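Side-chain contacts in glycosylation Associate Protein 1 (Streptococcus agalactiae serotype V, PDB 6OYC), which probably acts with its partner Gap/Asp proteins in the accessory Sec system, linking the glycosylation of serine-rich adhesins to their secretion: residues Y73-V76 and F77-I80; T105-P108 and F109-L112; S362-L365 and T366-L370; Y493-D496 and K497-Y501. All coordinates share one frame; numbering follows the deposited sequence.

Interaction 1. Residues Y73-V76 and F77-I80; sequences YYSV and FDDI
The carboxylate of D79 and the hydroxyl of Y74, together with the hydroxyl of S75 and the amide of D78, illustrate how a strand hands over to a helix: strand 73-75, at one edge of a parallel Rossmann-like sheet, ends in an N-cap. Capping comes first. S75 OG accepts from D78 N at 3.0 Å in a nearly straight bond (169°), and water 1 bridges S75 OG and F77 N, so two amides of the first turn find acceptors. With OG anti to the backbone N (chi1 160°), beside its own carbonyl carbon, it faces the amides of the first turn. Backbone bonds follow, D79 N to S75 O at 3.0 Å and I80 N to V76 O at 2.9 Å.

Among the polar side chains, D78 OD2 lies by the edge of the Y73 ring but forms a salt bridge with R151, while Y73 OH bonds to R60. Apolar contact is modest: V76 CG1 and I80 CD1 lie side by side 3.9 Å apart, and the two residues pack against K215 and L211 of helix 208-223. D79 OD2, also salt-bridged to K215, receives Y74 OH at 2.7 Å on its anti lone pair, the carboxylate turned 81° from the ring.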
loop_
_atom_site.group_PDB
_atom_site.type_symbol
_atom_site.label_atom_id
_atom_site.label_comp_id
_atom_site.label_asym_id
_atom_site.label_seq_id
_atom_site.Cartn_x
_atom_site.Cartn_y
_atom_site.Cartn_z
ATOM N N TYR A 73 -17.406 -7.381 0.030
ATOM C CA TYR A 73 -16.605 -7.459 1.237
ATOM C C TYR A 73 -17.513 -7.587 2.437
ATOM O O TYR A 73 -18.678 -7.171 2.419
ATOM C CB TYR A 73 -15.696 -6.235 1.413
ATOM C CG TYR A 73 -16.447 -4.949 1.683
ATOM C CD1 TYR A 73 -16.935 -4.168 0.628
ATOM C CD2 TYR A 73 -16.685 -4.513 2.982
ATOM C CE1 TYR A 73 -17.626 -2.982 0.865
ATOM C CE2 TYR A 73 -17.368 -3.321 3.227
ATOM C CZ TYR A 73 -17.832 -2.561 2.162
ATOM O OH TYR A 73 -18.518 -1.388 2.404
ATOM N N TYR A 74 -16.938 -8.164 3.489
ATOM C CA TYR A 74 -17.516 -8.198 4.820
ATOM C C TYR A 74 -16.521 -7.537 5.769
ATOM O O TYR A 74 -15.331 -7.871 5.759
ATOM C CB TYR A 74 -17.830 -9.641 5.265
ATOM C CG TYR A 74 -18.128 -9.745 6.741
ATOM C CD1 TYR A 74 -19.409 -9.500 7.233
ATOM C CD2 TYR A 74 -17.117 -10.058 7.651
ATOM C CE1 TYR A 74 -19.675 -9.590 8.602
ATOM C CE2 TYR A 74 -17.371 -10.144 8.995
ATOM C CZ TYR A 74 -18.651 -9.909 9.468
ATOM O OH TYR A 74 -18.883 -9.986 10.820
ATOM N N SER A 75 -17.004 -6.602 6.574
ATOM C CA SER A 75 -16.170 -5.876 7.522
ATOM C C SER A 75 -16.667 -6.170 8.927
ATOM O O SER A 75 -17.801 -5.828 9.274
ATOM C CB SER A 75 -16.186 -4.370 7.250
ATOM O OG SER A 75 -15.779 -3.664 8.406
ATOM N N VAL A 76 -15.816 -6.804 9.727
ATOM C CA VAL A 76 -16.155 -7.088 11.116
ATOM C C VAL A 76 -16.671 -5.824 11.811
ATOM O O VAL A 76 -17.704 -5.839 12.494
ATOM C CB VAL A 76 -14.933 -7.683 11.841
ATOM C CG1 VAL A 76 -15.092 -7.586 13.326
ATOM C CG2 VAL A 76 -14.681 -9.111 11.410
ATOM N N PHE A 77 -15.969 -4.708 11.639
ATOM C CA PHE A 77 -16.346 -3.499 12.372
ATOM C C PHE A 77 -17.631 -2.888 11.836
ATOM O O PHE A 77 -18.416 -2.343 12.612
ATOM C CB PHE A 77 -15.208 -2.475 12.354
ATOM C CG PHE A 77 -14.192 -2.711 13.440
ATOM C CD1 PHE A 77 -13.268 -3.750 13.320
ATOM C CD2 PHE A 77 -14.192 -1.933 14.592
ATOM C CE1 PHE A 77 -12.334 -3.983 14.304
ATOM C CE2 PHE A 77 -13.259 -2.161 15.587
ATOM C CZ PHE A 77 -12.332 -3.198 15.449
ATOM N N ASP A 78 -17.858 -2.955 10.517
ATOM C CA ASP A 78 -19.152 -2.570 9.952
ATOM C C ASP A 78 -20.293 -3.341 10.623
ATOM O O ASP A 78 -21.329 -2.769 10.986
ATOM C CB ASP A 78 -19.157 -2.821 8.439
ATOM C CG ASP A 78 -18.518 -1.679 7.633
ATOM O OD1 ASP A 78 -17.721 -0.877 8.169
ATOM O OD2 ASP A 78 -18.818 -1.598 6.433
ATOM N N ASP A 79 -20.112 -4.650 10.783
ATOM C CA ASP A 79 -21.082 -5.502 11.472
ATOM C C ASP A 79 -21.292 -5.044 12.915
ATOM O O ASP A 79 -22.417 -4.768 13.343
ATOM C CB ASP A 79 -20.559 -6.939 11.419
ATOM C CG ASP A 79 -21.545 -7.968 11.953
ATOM O OD1 ASP A 79 -22.556 -7.605 12.582
ATOM O OD2 ASP A 79 -21.276 -9.167 11.740
ATOM N N ILE A 80 -20.208 -4.968 13.683
ATOM C CA ILE A 80 -20.282 -4.467 15.052
ATOM C C ILE A 80 -21.047 -3.152 15.107
ATOM O O ILE A 80 -21.992 -2.994 15.887
ATOM C CB ILE A 80 -18.869 -4.306 15.627
ATOM C CG1 ILE A 80 -18.182 -5.666 15.681
ATOM C CG2 ILE A 80 -18.909 -3.618 16.992
ATOM C CD1 ILE A 80 -16.759 -5.579 16.160
HETATM O O HOH W 1 -13.462 -4.571 9.606
#

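Interaction 2. Residues T105-P108 and F109-L112; sequences TYTP and FIVL
Residues T105 to L112 close a beta hairpin between strands 103-106 and 111-115, a surface contact at the edge of the large antiparallel sheet. Its two strands pair in regular fashion. T105 and L112 form a hydrogen-bonded pair, with T105 N reaching L112 O at 2.8 Å and L112 N returning to T105 O, and Y106 and V111 form the next, non-hydrogen-bonded pair. Beyond them T107 N donates to I110 O, meeting it almost head-on (C=O...N 176°), and the chain reverses through P108 and F109.

The turn is held from within by a side chain. T107 OG1 accepts two amides, F109 N at 2.9 Å, the i to i+2 bond of an ST turn, and I110 N at 3.0 Å as a second donor; chi1 of 89° places the hydroxyl between the backbone N and the carbonyl carbon, pointing into the bend, while CG2 turns to L112 CD1. Outside the bend, P108 CB sits over a face of the F109 ring in a CH-pi contact, and that ring also meets Y23 and F360, tying the hairpin tip to more distant parts of the chain.

Water 2 lies within hydrogen-bonding distance of T105 OG1 and L112 O. The Y106 and V111 face is aromatic and aliphatic: Y106 OH bonds to R94, which holds the far end of the ring, and V111 CG2 stands over the ring's centre, 3.6 Å from its centroid and only 10° off the normal.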
loop_
_atom_site.group_PDB
_atom_site.type_symbol
_atom_site.label_atom_id
_atom_site.label_comp_id
_atom_site.label_asym_id
_atom_site.label_seq_id
_atom_site.Cartn_x
_atom_site.Cartn_y
_atom_site.Cartn_z
ATOM N N THR A 105 -7.815 28.869 8.660
ATOM C CA THR A 105 -6.515 29.110 8.061
ATOM C C THR A 105 -6.190 27.914 7.176
ATOM O O THR A 105 -5.976 26.807 7.684
ATOM C CB THR A 105 -5.432 29.309 9.123
ATOM O OG1 THR A 105 -5.778 30.407 9.986
ATOM C CG2 THR A 105 -4.066 29.577 8.454
ATOM N N TYR A 106 -6.162 28.140 5.860
ATOM C CA TYR A 106 -5.815 27.118 4.873
ATOM C C TYR A 106 -4.296 27.081 4.698
ATOM O O TYR A 106 -3.692 28.050 4.226
ATOM C CB TYR A 106 -6.523 27.398 3.546
ATOM C CG TYR A 106 -7.978 26.976 3.555
ATOM C CD1 TYR A 106 -8.899 27.566 4.448
ATOM C CD2 TYR A 106 -8.435 25.971 2.704
ATOM C CE1 TYR A 106 -10.226 27.176 4.469
ATOM C CE2 TYR A 106 -9.771 25.556 2.735
ATOM C CZ TYR A 106 -10.658 26.158 3.618
ATOM O OH TYR A 106 -11.971 25.747 3.637
ATOM N N THR A 107 -3.674 25.986 5.106
ATOM C CA THR A 107 -2.243 25.816 4.863
ATOM C C THR A 107 -2.103 24.972 3.600
ATOM O O THR A 107 -3.116 24.511 3.050
ATOM C CB THR A 107 -1.548 25.147 6.062
ATOM O OG1 THR A 107 -1.587 23.711 5.920
ATOM C CG2 THR A 107 -2.220 25.557 7.383
ATOM N N PRO A 108 -0.887 24.751 3.091
ATOM C CA PRO A 108 -0.738 23.831 1.955
ATOM C C PRO A 108 -1.072 22.380 2.282
ATOM O O PRO A 108 -1.031 21.546 1.375
ATOM C CB PRO A 108 0.745 23.984 1.572
ATOM C CG PRO A 108 1.128 25.328 2.057
ATOM C CD PRO A 108 0.331 25.555 3.313
ATOM N N PHE A 109 -1.411 22.035 3.528
ATOM C CA PHE A 109 -1.576 20.626 3.874
ATOM C C PHE A 109 -2.854 20.329 4.668
ATOM O O PHE A 109 -3.432 19.253 4.506
ATOM C CB PHE A 109 -0.338 20.141 4.641
ATOM C CG PHE A 109 0.949 20.262 3.849
ATOM C CD1 PHE A 109 1.263 19.334 2.843
ATOM C CD2 PHE A 109 1.839 21.303 4.088
ATOM C CE1 PHE A 109 2.455 19.452 2.097
ATOM C CE2 PHE A 109 3.035 21.419 3.354
ATOM C CZ PHE A 109 3.339 20.496 2.354
ATOM N N ILE A 110 -3.306 21.264 5.519
ATOM C CA ILE A 110 -4.468 21.081 6.382
ATOM C C ILE A 110 -5.190 22.418 6.519
ATOM O O ILE A 110 -4.715 23.457 6.053
ATOM C CB ILE A 110 -4.080 20.563 7.782
ATOM C CG1 ILE A 110 -3.295 21.647 8.524
ATOM C CG2 ILE A 110 -3.299 19.226 7.713
ATOM C CD1 ILE A 110 -3.034 21.316 9.958
ATOM N N VAL A 111 -6.311 22.406 7.244
ATOM C CA VAL A 111 -7.013 23.628 7.631
ATOM C C VAL A 111 -6.957 23.769 9.147
ATOM O O VAL A 111 -7.206 22.804 9.878
ATOM C CB VAL A 111 -8.471 23.641 7.127
ATOM C CG1 VAL A 111 -9.178 24.849 7.667
ATOM C CG2 VAL A 111 -8.516 23.685 5.593
ATOM N N LEU A 112 -6.600 24.961 9.615
ATOM C CA LEU A 112 -6.683 25.306 11.028
ATOM C C LEU A 112 -7.999 26.022 11.324
ATOM O O LEU A 112 -8.345 27.005 10.653
ATOM C CB LEU A 112 -5.504 26.186 11.436
ATOM C CG LEU A 112 -4.172 25.468 11.221
ATOM C CD1 LEU A 112 -2.989 26.448 11.354
ATOM C CD2 LEU A 112 -4.048 24.283 12.201
HETATM O O HOH W 2 -7.646 29.527 11.687
#

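Interaction 3. Residues S362-L365 and T366-L370; sequences SRQL and TYDYL
Q364 and D368, one turn apart on helix 360-375, carry the polar side-chain contact of this segment. Q364 NE2 donates to D368 OD1 at 3.1 Å with an N-H...O angle of 154°. The acceptor lies in the plane of the glutamine amide, yet the donor arrives above the carboxylate plane, and the two flat groups are turned 46° against each other. Such an i to i+4 bridge on the surface of the helix is a common feature, and the oblique approach suggests a moderate rather than an ideal bond.

Torsions explain how the amide gets there. The chain of Q364 starts out anti to its nitrogen and then folds at chi2 (64°), bringing NE2 over toward the next turn; the same nitrogen passes 3.9 Å from CD2 of Y367. D368 CG, in turn, lies 3.1 Å from Q364 O, the carbonyl that accepts the D368 amide.

The backbone beneath is regular alpha helix. T366 N, Y367 N, D368 N and Y369 N bond to the carbonyls of S362, R363, Q364 and L365, and D368 N to Q364 O is 2.7 Å. S362 O accepts a second time, from T366 OG1, in a weak bond of 3.3 Å.

Farther out the helix is fastened on several sides. R363 NH1 bonds to E357 O, Y369 stacks on H329 at the start of helix 329-344, T366 touches V324 just beyond strand 318-323, and Y367 meets F408 of strand 406-409 edge-to-face.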
loop_
_atom_site.group_PDB
_atom_site.type_symbol
_atom_site.label_atom_id
_atom_site.label_comp_id
_atom_site.label_asym_id
_atom_site.label_seq_id
_atom_site.Cartn_x
_atom_site.Cartn_y
_atom_site.Cartn_z
ATOM N N SER A 362 14.626 15.695 5.225
ATOM C CA SER A 362 15.507 14.774 4.507
ATOM C C SER A 362 15.380 14.959 2.994
ATOM O O SER A 362 16.384 15.114 2.288
ATOM C CB SER A 362 15.195 13.333 4.922
ATOM O OG SER A 362 15.617 12.409 3.937
ATOM N N ARG A 363 14.145 14.978 2.482
ATOM C CA ARG A 363 13.928 15.201 1.054
ATOM C C ARG A 363 14.514 16.533 0.601
ATOM O O ARG A 363 15.168 16.608 -0.448
ATOM C CB ARG A 363 12.432 15.137 0.749
ATOM C CG ARG A 363 12.094 14.547 -0.581
ATOM C CD ARG A 363 10.609 14.294 -0.708
ATOM N NE ARG A 363 9.806 15.483 -0.426
ATOM C CZ ARG A 363 8.899 15.565 0.545
ATOM N NH1 ARG A 363 8.682 14.533 1.360
ATOM N NH2 ARG A 363 8.220 16.691 0.717
ATOM N N GLN A 364 14.305 17.593 1.387
ATOM C CA GLN A 364 14.829 18.910 1.027
ATOM C C GLN A 364 16.341 18.875 0.879
ATOM O O GLN A 364 16.890 19.446 -0.067
ATOM C CB GLN A 364 14.412 19.940 2.084
ATOM C CG GLN A 364 14.728 21.386 1.736
ATOM C CD GLN A 364 13.973 21.869 0.512
ATOM O OE1 GLN A 364 12.743 21.829 0.468
ATOM N NE2 GLN A 364 14.712 22.330 -0.492
ATOM N N LEU A 365 17.028 18.193 1.798
ATOM C CA LEU A 365 18.483 18.089 1.731
ATOM C C LEU A 365 18.934 17.352 0.477
ATOM O O LEU A 365 19.887 17.775 -0.185
ATOM C CB LEU A 365 19.007 17.383 2.982
ATOM C CG LEU A 365 18.994 18.254 4.242
ATOM C CD1 LEU A 365 19.794 17.586 5.314
ATOM C CD2 LEU A 365 19.559 19.644 3.947
ATOM N N THR A 366 18.273 16.236 0.151
ATOM C CA THR A 366 18.570 15.512 -1.084
ATOM C C THR A 366 18.378 16.395 -2.315
ATOM O O THR A 366 19.192 16.361 -3.252
ATOM C CB THR A 366 17.674 14.286 -1.177
ATOM O OG1 THR A 366 17.964 13.422 -0.083
ATOM C CG2 THR A 366 17.868 13.550 -2.496
ATOM N N TYR A 367 17.284 17.171 -2.342
ATOM C CA TYR A 367 17.046 18.098 -3.446
ATOM C C TYR A 367 18.084 19.215 -3.456
ATOM O O TYR A 367 18.608 19.568 -4.515
ATOM C CB TYR A 367 15.630 18.682 -3.351
ATOM C CG TYR A 367 15.394 19.743 -4.387
ATOM C CD1 TYR A 367 15.096 19.399 -5.701
ATOM C CD2 TYR A 367 15.516 21.086 -4.072
ATOM C CE1 TYR A 367 14.902 20.370 -6.672
ATOM C CE2 TYR A 367 15.327 22.063 -5.033
ATOM C CZ TYR A 367 15.022 21.702 -6.332
ATOM O OH TYR A 367 14.833 22.680 -7.282
ATOM N N ASP A 368 18.383 19.783 -2.280
ATOM C CA ASP A 368 19.404 20.821 -2.173
ATOM C C ASP A 368 20.744 20.317 -2.674
ATOM O O ASP A 368 21.447 21.025 -3.402
ATOM C CB ASP A 368 19.550 21.290 -0.722
ATOM C CG ASP A 368 18.417 22.183 -0.274
ATOM O OD1 ASP A 368 17.712 22.726 -1.138
ATOM O OD2 ASP A 368 18.247 22.354 0.945
ATOM N N TYR A 369 21.117 19.093 -2.300
ATOM C CA TYR A 369 22.385 18.570 -2.788
ATOM C C TYR A 369 22.349 18.364 -4.297
ATOM O O TYR A 369 23.305 18.719 -4.994
ATOM C CB TYR A 369 22.753 17.275 -2.066
ATOM C CG TYR A 369 24.081 16.752 -2.537
ATOM C CD1 TYR A 369 25.274 17.203 -1.976
ATOM C CD2 TYR A 369 24.148 15.843 -3.577
ATOM C CE1 TYR A 369 26.501 16.730 -2.439
ATOM C CE2 TYR A 369 25.345 15.378 -4.045
ATOM C CZ TYR A 369 26.519 15.814 -3.480
ATOM O OH TYR A 369 27.695 15.316 -3.981
ATOM N N LEU A 370 21.259 17.797 -4.824
ATOM C CA LEU A 370 21.179 17.580 -6.268
ATOM C C LEU A 370 21.271 18.898 -7.027
ATOM O O LEU A 370 21.944 18.979 -8.061
ATOM C CB LEU A 370 19.884 16.858 -6.626
ATOM C CG LEU A 370 19.888 15.344 -6.514
ATOM C CD1 LEU A 370 18.542 14.824 -6.953
ATOM C CD2 LEU A 370 21.001 14.774 -7.364
#

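Interaction 4. Residues Y493-D496 and K497-Y501; sequences YSID and KINDY
Over one face of the Y493 ring runs the side chain of K497, one turn further along helix 484-502, giving an i to i+4 lysine-aromatic contact on an alpha helix. K497 CG lies 4.2 Å above the ring plane, displaced toward the rim, and CD comes within 4.1 Å of both CE1 and CZ. The ammonium then completes an off-centre cation-pi contact: NZ is 4.5 Å from the ring centroid, 33° off the normal.

The torsions of both residues explain this path. Y493 swings out anti to its backbone N (chi1 168°), which lays the ring alongside the following turn, while K497 CG lies anti to its own carbonyl carbon, beside the backbone N, and the chain is kinked at chi2, chi3 and chi4, so that its methylenes trail across the ring before NZ returns over it. The phenol itself is anchored elsewhere, for Y493 OH bonds to E459, and K497 also touches F303 in a loop.

Along the backbone the helical bonding is uneven. I498 N to S494 O is short and well aligned, 2.7 Å, with S494 OG turned back to S490 O. By contrast K497 N to Y493 O is weak at 3.3 Å. At N499 the pattern shifts as the helix nears its end: its amide reaches I495 O only weakly and gives a shorter bond to D496 O at 3.0 Å, a 3-10-like i to i+3 link. There N499 N sits above the carbonyl plane of D496, 67° out of it.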
loop_
_atom_site.group_PDB
_atom_site.type_symbol
_atom_site.label_atom_id
_atom_site.label_comp_id
_atom_site.label_asym_id
_atom_site.label_seq_id
_atom_site.Cartn_x
_atom_site.Cartn_y
_atom_site.Cartn_z
ATOM N N TYR A 493 8.685 -9.158 -23.429
ATOM C CA TYR A 493 8.933 -10.054 -22.309
ATOM C C TYR A 493 7.894 -9.844 -21.222
ATOM O O TYR A 493 7.382 -10.808 -20.646
ATOM C CB TYR A 493 10.347 -9.823 -21.782
ATOM C CG TYR A 493 10.689 -10.456 -20.451
ATOM C CD1 TYR A 493 10.214 -9.920 -19.254
ATOM C CD2 TYR A 493 11.544 -11.552 -20.384
ATOM C CE1 TYR A 493 10.547 -10.481 -18.032
ATOM C CE2 TYR A 493 11.890 -12.121 -19.157
ATOM C CZ TYR A 493 11.388 -11.579 -17.985
ATOM O OH TYR A 493 11.716 -12.133 -16.762
ATOM N N SER A 494 7.570 -8.586 -20.928
ATOM C CA SER A 494 6.584 -8.314 -19.893
ATOM C C SER A 494 5.204 -8.802 -20.306
ATOM O O SER A 494 4.503 -9.440 -19.510
ATOM C CB SER A 494 6.572 -6.820 -19.576
ATOM O OG SER A 494 7.873 -6.408 -19.186
ATOM N N ILE A 495 4.820 -8.554 -21.565
ATOM C CA ILE A 495 3.462 -8.856 -22.023
ATOM C C ILE A 495 3.133 -10.329 -21.832
ATOM O O ILE A 495 2.015 -10.678 -21.438
ATOM C CB ILE A 495 3.301 -8.427 -23.489
ATOM C CG1 ILE A 495 3.115 -6.916 -23.562
ATOM C CG2 ILE A 495 2.123 -9.127 -24.111
ATOM C CD1 ILE A 495 3.258 -6.343 -24.949
ATOM N N ASP A 496 4.107 -11.211 -22.082
ATOM C CA ASP A 496 3.856 -12.633 -21.959
ATOM C C ASP A 496 3.804 -13.069 -20.502
ATOM O O ASP A 496 2.910 -13.818 -20.111
ATOM C CB ASP A 496 4.907 -13.437 -22.737
ATOM C CG ASP A 496 4.977 -13.034 -24.186
ATOM O OD1 ASP A 496 6.065 -13.073 -24.803
ATOM O OD2 ASP A 496 3.892 -12.719 -24.723
ATOM N N LYS A 497 4.766 -12.637 -19.695
ATOM C CA LYS A 497 4.690 -12.874 -18.257
ATOM C C LYS A 497 3.381 -12.336 -17.672
ATOM O O LYS A 497 2.754 -12.975 -16.814
ATOM C CB LYS A 497 5.911 -12.242 -17.563
ATOM C CG LYS A 497 7.206 -13.004 -17.817
ATOM C CD LYS A 497 7.992 -13.260 -16.535
ATOM C CE LYS A 497 8.714 -14.604 -16.623
ATOM N NZ LYS A 497 9.230 -14.893 -18.003
ATOM N N ILE A 498 2.956 -11.165 -18.133
ATOM C CA ILE A 498 1.687 -10.586 -17.705
ATOM C C ILE A 498 0.549 -11.587 -17.881
ATOM O O ILE A 498 -0.312 -11.737 -17.003
ATOM C CB ILE A 498 1.427 -9.281 -18.491
ATOM C CG1 ILE A 498 2.236 -8.112 -17.896
ATOM C CG2 ILE A 498 -0.072 -8.970 -18.591
ATOM C CD1 ILE A 498 1.830 -7.688 -16.509
ATOM N N ASN A 499 0.543 -12.316 -19.001
ATOM C CA ASN A 499 -0.646 -13.069 -19.387
ATOM C C ASN A 499 -0.810 -14.378 -18.625
ATOM O O ASN A 499 -1.933 -14.879 -18.528
ATOM C CB ASN A 499 -0.630 -13.311 -20.892
ATOM C CG ASN A 499 -0.665 -12.011 -21.682
ATOM O OD1 ASN A 499 -0.943 -10.936 -21.126
ATOM N ND2 ASN A 499 -0.374 -12.093 -22.976
ATOM N N ASP A 500 0.257 -14.932 -18.050
ATOM C CA ASP A 500 0.054 -16.046 -17.131
ATOM C C ASP A 500 -0.853 -15.643 -15.978
ATOM O O ASP A 500 -1.445 -16.510 -15.325
ATOM C CB ASP A 500 1.397 -16.551 -16.593
ATOM C CG ASP A 500 2.424 -16.761 -17.690
ATOM O OD1 ASP A 500 3.637 -16.598 -17.418
ATOM O OD2 ASP A 500 2.018 -17.087 -18.829
ATOM N N TYR A 501 -0.985 -14.337 -15.752
ATOM C CA TYR A 501 -1.734 -13.698 -14.682
ATOM C C TYR A 501 -3.103 -13.194 -15.129
ATOM O O TYR A 501 -4.069 -13.308 -14.378
ATOM C CB TYR A 501 -0.887 -12.538 -14.134
ATOM C CG TYR A 501 -1.556 -11.614 -13.152
ATOM C CD1 TYR A 501 -2.184 -10.445 -13.573
ATOM C CD2 TYR A 501 -1.528 -11.891 -11.797
ATOM C CE1 TYR A 501 -2.784 -9.596 -12.662
ATOM C CE2 TYR A 501 -2.129 -11.054 -10.880
ATOM C CZ TYR A 501 -2.742 -9.903 -11.316
ATOM O OH TYR A 501 -3.319 -9.080 -10.386
#

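All four contacts are local, yet each shows a different way of fixing a short chain segment. Interaction 1 is partly buried, at the change from an edge strand of one parallel sheet to a helix, and relies on capping and charged partners. Interaction 2, on the surface, closes a hairpin of the antiparallel sheet with paired backbones and a ring face. Interactions 3 and 4 each join successive turns within their own helix, the first at the surface and amide-to-carboxylate, the second partly buried and cation-to-ring. Interactions 2 and 3 come nearest, about 6 Å between nearest atoms; interactions 2 and 4 lie on opposite sides of the chain's centre, 45 Å between centres.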